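Local coordinates for endo-beta-1,2-glucanase (Talaromyces funiculosus, PDB 6IMV), which hydrolyses beta-1,2-glucans at internal linkages, acting as an endo-beta-1,2-glucanase of fungal origin, at residues Trp307-Leu310 against Tyr314-Ile317; Asp318-Val323 against Glu466-Glu471; Asp379-Tyr384 against Arg402-Gly407; Lys408-Ile413 against Glu418-Asp423. One frame throughout, in Å; residues are numbered along the deposited sequence.

Contact 1 of 4, residues Trp307-Leu310 against Tyr314-Ile317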
loop_
_atom_site.group_PDB
_atom_site.type_symbol
_atom_site.label_atom_id
_atom_site.label_comp_id
_atom_site.label_asym_id
_atom_site.label_seq_id
_atom_site.Cartn_x
_atom_site.Cartn_y
_atom_site.Cartn_z
ATOM N N TRP A 307 -3.009 -3.135 -4.601
ATOM C CA TRP A 307 -3.226 -2.026 -3.651
ATOM C C TRP A 307 -4.608 -1.367 -3.792
ATOM O O TRP A 307 -5.191 -0.966 -2.786
ATOM C CB TRP A 307 -2.120 -0.994 -3.870
ATOM C CG TRP A 307 -1.887 0.047 -2.821
ATOM C CD1 TRP A 307 -2.739 1.023 -2.395
ATOM C CD2 TRP A 307 -0.623 0.310 -2.178
ATOM N NE1 TRP A 307 -2.108 1.843 -1.495
ATOM C CE2 TRP A 307 -0.803 1.445 -1.355
ATOM C CE3 TRP A 307 0.640 -0.295 -2.228
ATOM C CZ2 TRP A 307 0.227 1.965 -0.570
ATOM C CZ3 TRP A 307 1.659 0.225 -1.459
ATOM C CH2 TRP A 307 1.453 1.341 -0.642
ATOM N N LYS A 308 -5.098 -1.199 -5.025
ATOM C CA LYS A 308 -6.310 -0.416 -5.291
ATOM C C LYS A 308 -7.516 -0.964 -4.516
ATOM O O LYS A 308 -8.397 -0.197 -4.150
ATOM C CB LYS A 308 -6.621 -0.358 -6.788
ATOM C CG LYS A 308 -7.089 -1.665 -7.412
ATOM C CD LYS A 308 -7.069 -1.652 -8.924
ATOM C CE LYS A 308 -7.733 -2.868 -9.530
ATOM N NZ LYS A 308 -7.840 -2.759 -11.004
ATOM N N VAL A 309 -7.553 -2.279 -4.266
ATOM C CA VAL A 309 -8.733 -2.917 -3.664
ATOM C C VAL A 309 -8.853 -2.519 -2.183
ATOM O O VAL A 309 -9.927 -2.665 -1.613
ATOM C CB VAL A 309 -8.725 -4.447 -3.840
ATOM C CG1 VAL A 309 -8.518 -4.836 -5.292
ATOM C CG2 VAL A 309 -7.705 -5.129 -2.941
ATOM N N LEU A 310 -7.764 -2.005 -1.592
ATOM C CA LEU A 310 -7.769 -1.477 -0.218
ATOM C C LEU A 310 -8.529 -0.148 -0.140
ATOM O O LEU A 310 -8.921 0.264 0.955
ATOM C CB LEU A 310 -6.337 -1.244 0.278
ATOM C CG LEU A 310 -5.474 -2.474 0.555
ATOM C CD1 LEU A 310 -4.021 -2.056 0.725
ATOM C CD2 LEU A 310 -5.954 -3.225 1.789
ATOM N N TYR A 314 -13.892 -2.390 -5.092
ATOM C CA TYR A 314 -13.764 -3.333 -6.183
ATOM C C TYR A 314 -14.471 -4.660 -5.859
ATOM O O TYR A 314 -15.049 -5.272 -6.745
ATOM C CB TYR A 314 -12.281 -3.587 -6.483
ATOM C CG TYR A 314 -11.631 -2.493 -7.289
ATOM C CD1 TYR A 314 -11.651 -2.538 -8.673
ATOM C CD2 TYR A 314 -11.011 -1.410 -6.678
ATOM C CE1 TYR A 314 -11.068 -1.540 -9.432
ATOM C CE2 TYR A 314 -10.427 -0.399 -7.428
ATOM C CZ TYR A 314 -10.460 -0.464 -8.811
ATOM O OH TYR A 314 -9.898 0.518 -9.583
ATOM N N TYR A 315 -14.414 -5.104 -4.596
ATOM C CA TYR A 315 -14.911 -6.438 -4.233
ATOM C C TYR A 315 -16.429 -6.441 -4.002
ATOM O O TYR A 315 -16.975 -7.504 -3.703
ATOM C CB TYR A 315 -14.140 -6.994 -3.034
ATOM C CG TYR A 315 -12.696 -7.325 -3.318
ATOM C CD1 TYR A 315 -12.198 -7.345 -4.617
ATOM C CD2 TYR A 315 -11.816 -7.622 -2.285
ATOM C CE1 TYR A 315 -10.866 -7.626 -4.873
ATOM C CE2 TYR A 315 -10.489 -7.927 -2.529
ATOM C CZ TYR A 315 -10.010 -7.935 -3.829
ATOM O OH TYR A 315 -8.703 -8.230 -4.093
ATOM N N ASP A 316 -17.100 -5.290 -4.185
ATOM C CA ASP A 316 -18.566 -5.233 -4.309
ATOM C C ASP A 316 -19.013 -5.862 -5.633
ATOM O O ASP A 316 -20.167 -6.207 -5.773
ATOM C CB ASP A 316 -19.109 -3.801 -4.223
ATOM C CG ASP A 316 -19.063 -3.180 -2.838
ATOM O OD1 ASP A 316 -18.522 -3.821 -1.950
ATOM O OD2 ASP A 316 -19.574 -2.056 -2.666
ATOM N N ILE A 317 -18.112 -5.966 -6.620
ATOM C CA ILE A 317 -18.420 -6.563 -7.922
ATOM C C ILE A 317 -17.947 -8.023 -7.890
ATOM O O ILE A 317 -16.756 -8.284 -7.712
ATOM C CB ILE A 317 -17.772 -5.766 -9.074
ATOM C CG1 ILE A 317 -18.282 -4.319 -9.144
ATOM C CG2 ILE A 317 -17.978 -6.476 -10.403
ATOM C CD1 ILE A 317 -17.617 -3.364 -8.172
HETATM O O HOH W 1 -12.770 -3.769 -2.480
#

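Contact 2 of 4, residues Asp318-Val323 against Glu466-Glu471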
loop_
_atom_site.group_PDB
_atom_site.type_symbol
_atom_site.label_atom_id
_atom_site.label_comp_id
_atom_site.label_asym_id
_atom_site.label_seq_id
_atom_site.Cartn_x
_atom_site.Cartn_y
_atom_site.Cartn_z
ATOM N N ASP A 318 -18.884 -8.961 -8.082
ATOM C CA ASP A 318 -18.625 -10.379 -7.850
ATOM C C ASP A 318 -17.588 -10.909 -8.853
ATOM O O ASP A 318 -16.724 -11.669 -8.464
ATOM C CB ASP A 318 -19.901 -11.224 -7.889
ATOM C CG ASP A 318 -19.692 -12.644 -7.377
ATOM O OD1 ASP A 318 -19.057 -12.799 -6.317
ATOM O OD2 ASP A 318 -20.138 -13.585 -8.060
ATOM N N ILE A 319 -17.669 -10.517 -10.132
ATOM C CA ILE A 319 -16.683 -11.021 -11.128
ATOM C C ILE A 319 -15.271 -10.582 -10.709
ATOM O O ILE A 319 -14.299 -11.330 -10.885
ATOM C CB ILE A 319 -16.998 -10.607 -12.579
ATOM C CG1 ILE A 319 -16.008 -11.245 -13.560
ATOM C CG2 ILE A 319 -17.040 -9.100 -12.763
ATOM C CD1 ILE A 319 -15.984 -12.757 -13.520
ATOM N N ILE A 320 -15.169 -9.385 -10.129
ATOM C CA ILE A 320 -13.876 -8.853 -9.703
ATOM C C ILE A 320 -13.404 -9.618 -8.466
ATOM O O ILE A 320 -12.248 -10.048 -8.412
ATOM C CB ILE A 320 -13.922 -7.333 -9.467
ATOM C CG1 ILE A 320 -14.334 -6.596 -10.744
ATOM C CG2 ILE A 320 -12.581 -6.849 -8.931
ATOM C CD1 ILE A 320 -14.348 -5.070 -10.629
ATOM N N ARG A 321 -14.301 -9.793 -7.491
ATOM C CA ARG A 321 -13.990 -10.540 -6.278
ATOM C C ARG A 321 -13.467 -11.940 -6.646
ATOM O O ARG A 321 -12.476 -12.399 -6.077
ATOM C CB ARG A 321 -15.223 -10.602 -5.372
ATOM C CG ARG A 321 -14.944 -11.129 -3.973
ATOM C CD ARG A 321 -16.241 -11.322 -3.205
ATOM N NE ARG A 321 -17.149 -10.199 -3.360
ATOM C CZ ARG A 321 -18.281 -10.225 -4.062
ATOM N NH1 ARG A 321 -19.027 -9.138 -4.148
ATOM N NH2 ARG A 321 -18.656 -11.336 -4.672
ATOM N N ARG A 322 -14.115 -12.595 -7.615
ATOM C CA ARG A 322 -13.757 -13.969 -8.038
ATOM C C ARG A 322 -12.365 -13.992 -8.690
ATOM O O ARG A 322 -11.560 -14.859 -8.390
ATOM C CB ARG A 322 -14.813 -14.532 -8.998
ATOM C CG ARG A 322 -16.111 -14.955 -8.322
ATOM C CD ARG A 322 -17.230 -15.161 -9.326
ATOM N NE ARG A 322 -16.915 -16.197 -10.304
ATOM C CZ ARG A 322 -17.288 -16.188 -11.584
ATOM N NH1 ARG A 322 -16.853 -17.135 -12.392
ATOM N NH2 ARG A 322 -18.065 -15.234 -12.068
ATOM N N VAL A 323 -12.093 -13.040 -9.585
ATOM C CA VAL A 323 -10.801 -12.957 -10.275
ATOM C C VAL A 323 -9.690 -12.703 -9.249
ATOM O O VAL A 323 -8.610 -13.288 -9.334
ATOM C CB VAL A 323 -10.821 -11.882 -11.377
ATOM C CG1 VAL A 323 -9.425 -11.548 -11.871
ATOM C CG2 VAL A 323 -11.711 -12.308 -12.541
ATOM N N GLU A 466 -20.896 0.252 -12.482
ATOM C CA GLU A 466 -21.259 0.035 -13.895
ATOM C C GLU A 466 -20.006 -0.084 -14.764
ATOM O O GLU A 466 -19.865 -1.012 -15.551
ATOM C CB GLU A 466 -22.120 1.194 -14.405
ATOM C CG GLU A 466 -22.410 1.126 -15.893
ATOM C CD GLU A 466 -23.264 2.265 -16.406
ATOM O OE1 GLU A 466 -22.835 3.426 -16.293
ATOM O OE2 GLU A 466 -24.358 1.983 -16.894
ATOM N N ARG A 467 -19.116 0.901 -14.635
ATOM C CA ARG A 467 -17.919 0.962 -15.447
ATOM C C ARG A 467 -17.017 -0.243 -15.156
ATOM O O ARG A 467 -16.536 -0.896 -16.070
ATOM C CB ARG A 467 -17.177 2.277 -15.178
ATOM C CG ARG A 467 -15.789 2.366 -15.800
ATOM C CD ARG A 467 -15.764 2.139 -17.302
ATOM N NE ARG A 467 -16.475 3.175 -18.033
ATOM C CZ ARG A 467 -16.494 3.285 -19.351
ATOM N NH1 ARG A 467 -17.063 4.338 -19.918
ATOM N NH2 ARG A 467 -15.926 2.358 -20.102
ATOM N N ILE A 468 -16.740 -0.507 -13.879
ATOM C CA ILE A 468 -15.659 -1.446 -13.552
ATOM C C ILE A 468 -16.177 -2.883 -13.744
ATOM O O ILE A 468 -15.438 -3.744 -14.191
ATOM C CB ILE A 468 -15.057 -1.157 -12.159
ATOM C CG1 ILE A 468 -13.617 -1.671 -12.045
ATOM C CG2 ILE A 468 -15.933 -1.707 -11.043
ATOM C CD1 ILE A 468 -12.679 -1.206 -13.148
ATOM N N GLU A 469 -17.480 -3.113 -13.510
ATOM C CA GLU A 469 -18.077 -4.421 -13.792
ATOM C C GLU A 469 -18.063 -4.673 -15.303
ATOM O O GLU A 469 -17.723 -5.774 -15.730
ATOM C CB GLU A 469 -19.490 -4.541 -13.229
ATOM C CG GLU A 469 -20.053 -5.945 -13.343
ATOM C CD GLU A 469 -21.267 -6.205 -12.470
ATOM O OE1 GLU A 469 -22.185 -5.356 -12.476
ATOM O OE2 GLU A 469 -21.290 -7.255 -11.776
ATOM N N ALA A 470 -18.363 -3.638 -16.100
ATOM C CA ALA A 470 -18.321 -3.747 -17.551
ATOM C C ALA A 470 -16.921 -4.160 -18.012
ATOM O O ALA A 470 -16.784 -5.097 -18.809
ATOM C CB ALA A 470 -18.766 -2.456 -18.207
ATOM N N GLU A 471 -15.886 -3.459 -17.515
ATOM C CA GLU A 471 -14.538 -3.668 -18.009
ATOM C C GLU A 471 -14.091 -5.094 -17.657
ATOM O O GLU A 471 -13.553 -5.803 -18.513
ATOM C CB GLU A 471 -13.573 -2.604 -17.474
ATOM C CG GLU A 471 -13.828 -1.207 -18.009
ATOM C CD GLU A 471 -13.698 -1.030 -19.517
ATOM O OE1 GLU A 471 -12.886 -1.754 -20.149
ATOM O OE2 GLU A 471 -14.419 -0.182 -20.068
HETATM O O HOH W 2 -20.145 -9.763 -11.316
#

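Contact 3 of 4, residues Asp379-Tyr384 against Arg402-Gly407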
loop_
_atom_site.group_PDB
_atom_site.type_symbol
_atom_site.label_atom_id
_atom_site.label_comp_id
_atom_site.label_asym_id
_atom_site.label_seq_id
_atom_site.Cartn_x
_atom_site.Cartn_y
_atom_site.Cartn_z
ATOM N N ASP A 379 14.791 -14.395 -5.055
ATOM C CA ASP A 379 15.599 -14.917 -3.952
ATOM C C ASP A 379 15.161 -14.309 -2.607
ATOM O O ASP A 379 15.571 -14.808 -1.572
ATOM C CB ASP A 379 17.096 -14.739 -4.217
ATOM C CG ASP A 379 17.536 -13.306 -4.433
ATOM O OD1 ASP A 379 16.683 -12.433 -4.616
ATOM O OD2 ASP A 379 18.740 -13.083 -4.403
ATOM N N VAL A 380 14.323 -13.261 -2.633
ATOM C CA VAL A 380 13.908 -12.534 -1.428
ATOM C C VAL A 380 12.374 -12.509 -1.332
ATOM O O VAL A 380 11.685 -12.124 -2.286
ATOM C CB VAL A 380 14.499 -11.109 -1.430
ATOM C CG1 VAL A 380 13.924 -10.238 -0.311
ATOM C CG2 VAL A 380 16.024 -11.150 -1.373
ATOM N N ILE A 381 11.872 -12.859 -0.136
ATOM C CA ILE A 381 10.448 -12.925 0.205
ATOM C C ILE A 381 10.161 -11.903 1.315
ATOM O O ILE A 381 11.069 -11.479 2.046
ATOM C CB ILE A 381 10.042 -14.349 0.637
ATOM C CG1 ILE A 381 10.952 -14.894 1.743
ATOM C CG2 ILE A 381 9.976 -15.276 -0.570
ATOM C CD1 ILE A 381 10.535 -16.232 2.297
ATOM N N THR A 382 8.886 -11.522 1.446
ATOM C CA THR A 382 8.488 -10.484 2.398
ATOM C C THR A 382 7.115 -10.788 2.991
ATOM O O THR A 382 6.196 -11.198 2.284
ATOM C CB THR A 382 8.517 -9.092 1.756
ATOM O OG1 THR A 382 8.056 -8.130 2.708
ATOM C CG2 THR A 382 7.671 -8.995 0.504
ATOM N N PRO A 383 6.925 -10.545 4.309
ATOM C CA PRO A 383 5.617 -10.720 4.942
ATOM C C PRO A 383 4.452 -9.958 4.284
ATOM O O PRO A 383 3.336 -10.467 4.282
ATOM C CB PRO A 383 5.861 -10.217 6.374
ATOM C CG PRO A 383 7.331 -10.499 6.606
ATOM C CD PRO A 383 7.969 -10.165 5.276
ATOM N N TYR A 384 4.697 -8.767 3.723
ATOM C CA TYR A 384 3.584 -7.942 3.205
ATOM C C TYR A 384 2.978 -8.552 1.931
ATOM O O TYR A 384 1.876 -8.152 1.526
ATOM C CB TYR A 384 4.010 -6.485 3.030
ATOM C CG TYR A 384 4.400 -6.031 1.650
ATOM C CD1 TYR A 384 5.711 -6.130 1.208
ATOM C CD2 TYR A 384 3.484 -5.422 0.810
ATOM C CE1 TYR A 384 6.092 -5.667 -0.041
ATOM C CE2 TYR A 384 3.847 -4.963 -0.451
ATOM C CZ TYR A 384 5.158 -5.083 -0.881
ATOM O OH TYR A 384 5.522 -4.626 -2.123
ATOM N N ARG A 402 3.249 -15.667 9.398
ATOM C CA ARG A 402 3.935 -16.347 10.490
ATOM C C ARG A 402 5.160 -17.094 9.945
ATOM O O ARG A 402 6.267 -16.979 10.493
ATOM C CB ARG A 402 2.989 -17.317 11.209
ATOM C CG ARG A 402 3.675 -18.190 12.252
ATOM C CD ARG A 402 2.747 -19.185 12.925
ATOM N NE ARG A 402 3.490 -20.206 13.651
ATOM C CZ ARG A 402 4.216 -21.170 13.088
ATOM N NH1 ARG A 402 4.156 -21.379 11.785
ATOM N NH2 ARG A 402 5.027 -21.907 13.838
ATOM N N ASN A 403 4.949 -17.859 8.870
ATOM C CA ASN A 403 5.991 -18.694 8.263
ATOM C C ASN A 403 7.239 -17.850 7.953
ATOM O O ASN A 403 8.370 -18.247 8.262
ATOM C CB ASN A 403 5.489 -19.432 7.017
ATOM C CG ASN A 403 6.328 -20.652 6.699
ATOM O OD1 ASN A 403 6.290 -21.631 7.431
ATOM N ND2 ASN A 403 7.091 -20.606 5.619
ATOM N N MET A 404 7.031 -16.671 7.373
ATOM C CA MET A 404 8.128 -15.758 7.068
ATOM C C MET A 404 8.663 -15.095 8.348
ATOM O O MET A 404 9.876 -15.001 8.519
ATOM C CB MET A 404 7.668 -14.709 6.057
ATOM C CG MET A 404 7.401 -15.309 4.687
ATOM S SD MET A 404 6.883 -14.084 3.471
ATOM C CE MET A 404 5.101 -14.258 3.532
ATOM N N ALA A 405 7.768 -14.692 9.262
ATOM C CA ALA A 405 8.127 -13.978 10.507
ATOM C C ALA A 405 8.994 -14.839 11.434
ATOM O O ALA A 405 9.794 -14.324 12.206
ATOM C CB ALA A 405 6.880 -13.532 11.233
ATOM N N ILE A 406 8.832 -16.158 11.344
ATOM C CA ILE A 406 9.604 -17.105 12.152
ATOM C C ILE A 406 11.046 -17.240 11.640
ATOM O O ILE A 406 11.922 -17.683 12.381
ATOM C CB ILE A 406 8.848 -18.443 12.203
ATOM C CG1 ILE A 406 7.679 -18.305 13.172
ATOM C CG2 ILE A 406 9.748 -19.603 12.576
ATOM C CD1 ILE A 406 6.727 -19.443 13.109
ATOM N N GLY A 407 11.307 -16.855 10.387
ATOM C CA GLY A 407 12.702 -16.776 9.894
ATOM C C GLY A 407 13.568 -15.972 10.849
ATOM O O GLY A 407 13.076 -15.088 11.551
#

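Contact 4 of 4, residues Lys408-Ile413 against Glu418-Asp423. With NAG (2-acetamido-2-deoxy-beta-D-glucopyranose), chain C.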
loop_
_atom_site.group_PDB
_atom_site.type_symbol
_atom_site.label_atom_id
_atom_site.label_comp_id
_atom_site.label_asym_id
_atom_site.label_seq_id
_atom_site.Cartn_x
_atom_site.Cartn_y
_atom_site.Cartn_z
ATOM N N LYS A 408 14.860 -16.303 10.925
ATOM C CA LYS A 408 15.763 -15.584 11.817
ATOM C C LYS A 408 15.723 -14.091 11.481
ATOM O O LYS A 408 15.737 -13.717 10.310
ATOM C CB LYS A 408 17.189 -16.133 11.721
ATOM C CG LYS A 408 17.350 -17.537 12.272
ATOM C CD LYS A 408 17.117 -17.594 13.754
ATOM C CE LYS A 408 16.996 -19.004 14.268
ATOM N NZ LYS A 408 16.471 -18.996 15.657
ATOM N N LYS A 409 15.635 -13.273 12.541
ATOM C CA LYS A 409 15.648 -11.805 12.505
ATOM C C LYS A 409 14.382 -11.221 11.862
ATOM O O LYS A 409 14.373 -10.056 11.547
ATOM C CB LYS A 409 16.861 -11.262 11.738
ATOM C CG LYS A 409 18.203 -11.903 12.054
ATOM C CD LYS A 409 19.341 -11.315 11.231
ATOM C CE LYS A 409 20.032 -10.166 11.928
ATOM N NZ LYS A 409 20.947 -10.628 13.006
ATOM N N MET A 410 13.309 -12.001 11.714
ATOM C CA MET A 410 12.170 -11.540 10.926
ATOM C C MET A 410 11.065 -10.946 11.816
ATOM O O MET A 410 10.060 -10.450 11.296
ATOM C CB MET A 410 11.637 -12.658 10.030
ATOM C CG MET A 410 12.516 -12.873 8.801
ATOM S SD MET A 410 12.726 -11.324 7.847
ATOM C CE MET A 410 11.092 -11.146 7.130
ATOM N N GLN A 411 11.278 -10.939 13.135
ATOM C CA GLN A 411 10.543 -10.060 14.044
ATOM C C GLN A 411 11.532 -9.159 14.787
ATOM O O GLN A 411 12.702 -9.524 15.026
ATOM C CB GLN A 411 9.700 -10.829 15.065
ATOM C CG GLN A 411 8.555 -11.619 14.460
ATOM C CD GLN A 411 7.743 -12.318 15.524
ATOM O OE1 GLN A 411 8.184 -13.299 16.140
ATOM N NE2 GLN A 411 6.541 -11.804 15.760
ATOM N N ASN A 412 11.030 -7.976 15.163
ATOM C CA ASN A 412 11.780 -6.975 15.895
ATOM C C ASN A 412 10.814 -6.242 16.834
ATOM O O ASN A 412 9.611 -6.480 16.775
ATOM C CB ASN A 412 12.496 -6.023 14.932
ATOM C CG ASN A 412 11.546 -5.338 13.978
ATOM O OD1 ASN A 412 10.849 -4.401 14.360
ATOM N ND2 ASN A 412 11.520 -5.788 12.736
ATOM N N ILE A 413 11.347 -5.324 17.650
ATOM C CA ILE A 413 10.552 -4.580 18.651
ATOM C C ILE A 413 9.624 -3.560 17.986
ATOM O O ILE A 413 8.891 -2.863 18.695
ATOM C CB ILE A 413 11.448 -3.893 19.701
ATOM C CG1 ILE A 413 12.449 -2.912 19.086
ATOM C CG2 ILE A 413 12.138 -4.922 20.579
ATOM C CD1 ILE A 413 13.075 -1.977 20.098
ATOM N N GLU A 418 11.493 -6.222 7.272
ATOM C CA GLU A 418 11.229 -5.918 5.846
ATOM C C GLU A 418 11.150 -7.202 5.001
ATOM O O GLU A 418 10.152 -7.446 4.303
ATOM C CB GLU A 418 12.311 -4.970 5.315
ATOM C CG GLU A 418 12.239 -4.699 3.812
ATOM C CD GLU A 418 11.403 -3.516 3.361
ATOM O OE1 GLU A 418 10.682 -2.943 4.201
ATOM O OE2 GLU A 418 11.463 -3.173 2.155
ATOM N N SER A 419 12.218 -8.006 5.026
ATOM C CA SER A 419 12.342 -9.135 4.106
ATOM C C SER A 419 13.468 -10.072 4.541
ATOM O O SER A 419 14.343 -9.673 5.293
ATOM C CB SER A 419 12.575 -8.658 2.693
ATOM O OG SER A 419 13.884 -8.143 2.547
ATOM N N THR A 420 13.408 -11.309 4.026
ATOM C CA THR A 420 14.438 -12.325 4.180
ATOM C C THR A 420 14.677 -13.004 2.825
ATOM O O THR A 420 13.752 -13.192 2.039
ATOM C CB THR A 420 14.046 -13.375 5.231
ATOM O OG1 THR A 420 15.103 -14.329 5.337
ATOM C CG2 THR A 420 12.755 -14.104 4.922
ATOM N N ARG A 421 15.925 -13.404 2.579
ATOM C CA ARG A 421 16.202 -14.354 1.527
ATOM C C ARG A 421 15.409 -15.635 1.817
ATOM O O ARG A 421 15.284 -16.052 2.989
ATOM C CB ARG A 421 17.704 -14.639 1.444
ATOM C CG ARG A 421 18.507 -13.523 0.788
ATOM C CD ARG A 421 19.970 -13.881 0.603
ATOM N NE ARG A 421 20.118 -15.049 -0.263
ATOM C CZ ARG A 421 20.199 -15.024 -1.592
ATOM N NH1 ARG A 421 20.108 -13.883 -2.255
ATOM N NH2 ARG A 421 20.363 -16.154 -2.254
ATOM N N ARG A 422 14.878 -16.268 0.766
ATOM C CA ARG A 422 14.134 -17.509 0.966
ATOM C C ARG A 422 15.072 -18.628 1.451
ATOM O O ARG A 422 14.606 -19.580 2.066
ATOM C CB ARG A 422 13.335 -17.904 -0.280
ATOM C CG ARG A 422 14.156 -18.203 -1.523
ATOM C CD ARG A 422 13.227 -18.525 -2.674
ATOM N NE ARG A 422 13.916 -18.690 -3.941
ATOM C CZ ARG A 422 14.537 -19.794 -4.329
ATOM N NH1 ARG A 422 14.590 -20.850 -3.536
ATOM N NH2 ARG A 422 15.112 -19.820 -5.516
ATOM N N ASP A 423 16.383 -18.503 1.206
ATOM C CA ASP A 423 17.364 -19.506 1.670
ATOM C C ASP A 423 17.878 -19.162 3.081
ATOM O O ASP A 423 18.705 -19.891 3.647
ATOM C CB ASP A 423 18.514 -19.666 0.666
ATOM C CG ASP A 423 19.459 -18.477 0.558
ATOM O OD1 ASP A 423 19.402 -17.573 1.410
ATOM O OD2 ASP A 423 20.252 -18.465 -0.388
HETATM C C1 NAG C . 24.139 -10.970 -6.097
HETATM C C2 NAG C . 24.637 -12.397 -6.310
HETATM C C3 NAG C . 26.115 -12.422 -6.725
HETATM C C4 NAG C . 26.454 -11.383 -7.787
HETATM C C5 NAG C . 25.912 -10.025 -7.316
HETATM C C6 NAG C . 26.283 -8.842 -8.203
HETATM C C7 NAG C . 23.580 -13.933 -4.701
HETATM C C8 NAG C . 23.702 -14.462 -3.304
HETATM N N2 NAG C . 24.535 -13.085 -5.042
HETATM O O3 NAG C . 26.480 -13.715 -7.218
HETATM O O4 NAG C . 27.881 -11.401 -7.984
HETATM O O5 NAG C . 24.482 -10.144 -7.212
HETATM O O6 NAG C . 25.438 -8.813 -9.359
HETATM O O7 NAG C . 22.668 -14.257 -5.446
HETATM O O HOH W 3 15.479 -15.508 7.932
#

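Contact 1 of 4, residues Trp307-Leu310 against Tyr314-Ile317
Val309 and Tyr314 bring their CA atoms within 5.6 Å of each other, where the chain turns back between residues 308-310, with helical backbone angles, and the 3-10 turn 314-316. Lys308 lies across Tyr314 at about a right angle: its CG sits over the CE2 corner of the ring at 3.6 Å, and its CE completes a CH-pi contact 3.9 Å from the Tyr314 ring centroid on the same face. The stem stays extended beyond CG (chi2 -166°), which carries NZ past the ring to Glu252 and to Pro248 O; Glu252 also receives the hydroxyl of Tyr314, so one carboxylate takes the polar ends of both side chains. This turn closes the long loop that follows strand 290-296 and leads into helix 318-337, with Ile317 as that helix's N-cap residue. Val309 takes the second tyrosine, its CB standing 4.1 Å from the Tyr315 ring centroid in another CH-pi contact. Its two methyls straddle the phenol end, CG1 lying 3.7 Å from Tyr315 CE1 and CG2 lying 3.5 Å from Tyr315 OH. Water 1 joins the two backbones, donating to Val309 O and accepting from Tyr315 N at 3.0 Å.

Contact 2 of 4, residues Asp318-Val323 against Glu466-Glu471
Ile468 is the first residue along 466-471 to meet the other helix, and it does so through the two arms that fork from its CB. CD1 of Ile320 comes in between the two arms of Ile468, 3.7 Å from its CG2 and 3.8 Å from its CG1, the side chains crossing at about a right angle. Ile320 reaches this far because its CG1-CD1 arm is fully extended (chi2 -177°). The contact joins the first turn of helix 318-337 to the middle of helix 461-475, two helices far apart in sequence, and Tyr314 packs on Ile468 from the preceding loop. Next comes Glu469, whose CG lies a loose 4.4 Å from Ile319 CG2. Its carboxylate works through water 2, which donates to Glu469 OE2 and accepts from Ile319 N, each at 2.8 Å; that N-H belongs to the opening turn of its helix, where the negative charge is likely to be favoured. Finally, Glu471 turns to its own helix, OE2 taking Arg467 NH2 at 3.0 Å in the guanidinium plane, with Arg277 as a second partner.

Contact 3 of 4, residues Asp379-Tyr384 against Arg402-Gly407
Met404 leaves its helix with CG beside the backbone N (chi1 -68°) and runs straight to the sulfur (chi2 -179°); a bend at chi3 of -97° then folds the methyl along the chain of 379-384. The sulfur therefore stands over the face of the Thr382-Pro383 peptide, with SD 3.2 Å from Thr382 O and 3.3 Å from Thr382 C. The methyl continues along the same peptide, CE lying 3.5 Å from Thr382 O and 3.8 Å from Pro383 CA. That carbonyl oxygen also accepts a hydrogen bond from Ser385 OG, so the sulfur is an added neighbour and not its sole partner. The arrangement seats the C-terminal part of helix 394-405 against the end of strand 380-381, a short strand of the antiparallel sheet that pairs with strand 415-421, just past the strand, where the chain enters the 3-10 turn at Pro383. Two apolar contacts flank the thioether: Ile381 reaches across obliquely to put CD1 4.0 Å from Met404 CG, while the proline ring meets the root of the methionine, Pro383 CG to Met404 CB at 4.3 Å. An alanine here would remove CG, the sulfur and the methyl, and would probably open a gap over the Thr382-Pro383 peptide and leave the Ile381 CD1 arm without its packing partner. The CB of Thr382 points away from the helix, and its hydroxyl is bonded to Glu418 O.

Contact 4 of 4, residues Lys408-Ile413 against Glu418-Asp423
Met410 and Thr420 meet at the base of a beta hairpin, strand 411-412 turning back into strand 415-421 in the antiparallel sheet. The tight part is the thioether. Bends at chi2 (-55°) and chi3 (-72°) curl it toward the opposite strand, placing SD 3.6 Å from Thr420 CB and 3.4 Å from Ser419 O. The methyl beyond it lies against the backbone, Met410 CE to Ser419 CA at 3.8 Å, and Ile381 of the next strand packs on Thr420 as well. Toward Lys408, on the looser and partly exposed side, direct contact gives way to a single bridging water: water 3 donates both to Lys408 O at 3.0 Å and to Thr420 OG1 at 2.9 Å. The threonine hydroxyl in turn donates to Arg421 O, so two bonds fix its rotation. Further out, at the partly exposed end of the strand, Arg421 grips Asp423 side-on, NE to OD1 at 3.1 Å and NH2 to OD2 at 3.0 Å, the latter oxygen being met from above its carboxylate plane. NH1 is left for Asp379, which forms a second salt bridge. A leucine in place of Arg421 would probably leave both aspartates without their shared cation. Over one face of the Arg421 guanidinium rests the acetyl methyl of a protein-linked glycan, NAG C8 lying 3.8 Å from Arg421 NH1.

Contacts 1 and 2 follow one another along the chain and touch, the 314-317 turn leading straight into helix 318-337; contact 1 is buried, whereas contact 2 is only partly so and has a carboxylate at its outer side. Contacts 3 and 4, both buried where their residues touch, lie about 6 Å apart between centres and share the sheet through neighbouring strands 380-381 and 415-421, with Met404 O packed on Met410 CB. Each relies on a methionine sulfur beside a backbone carbonyl, while contact 1 uses tyrosine faces and contact 2 isoleucine methyls. Charge gathers at the outer end of contact 4, where a glycan arrives. Contacts 2 and 4 lie on opposite sides of the chain's centre.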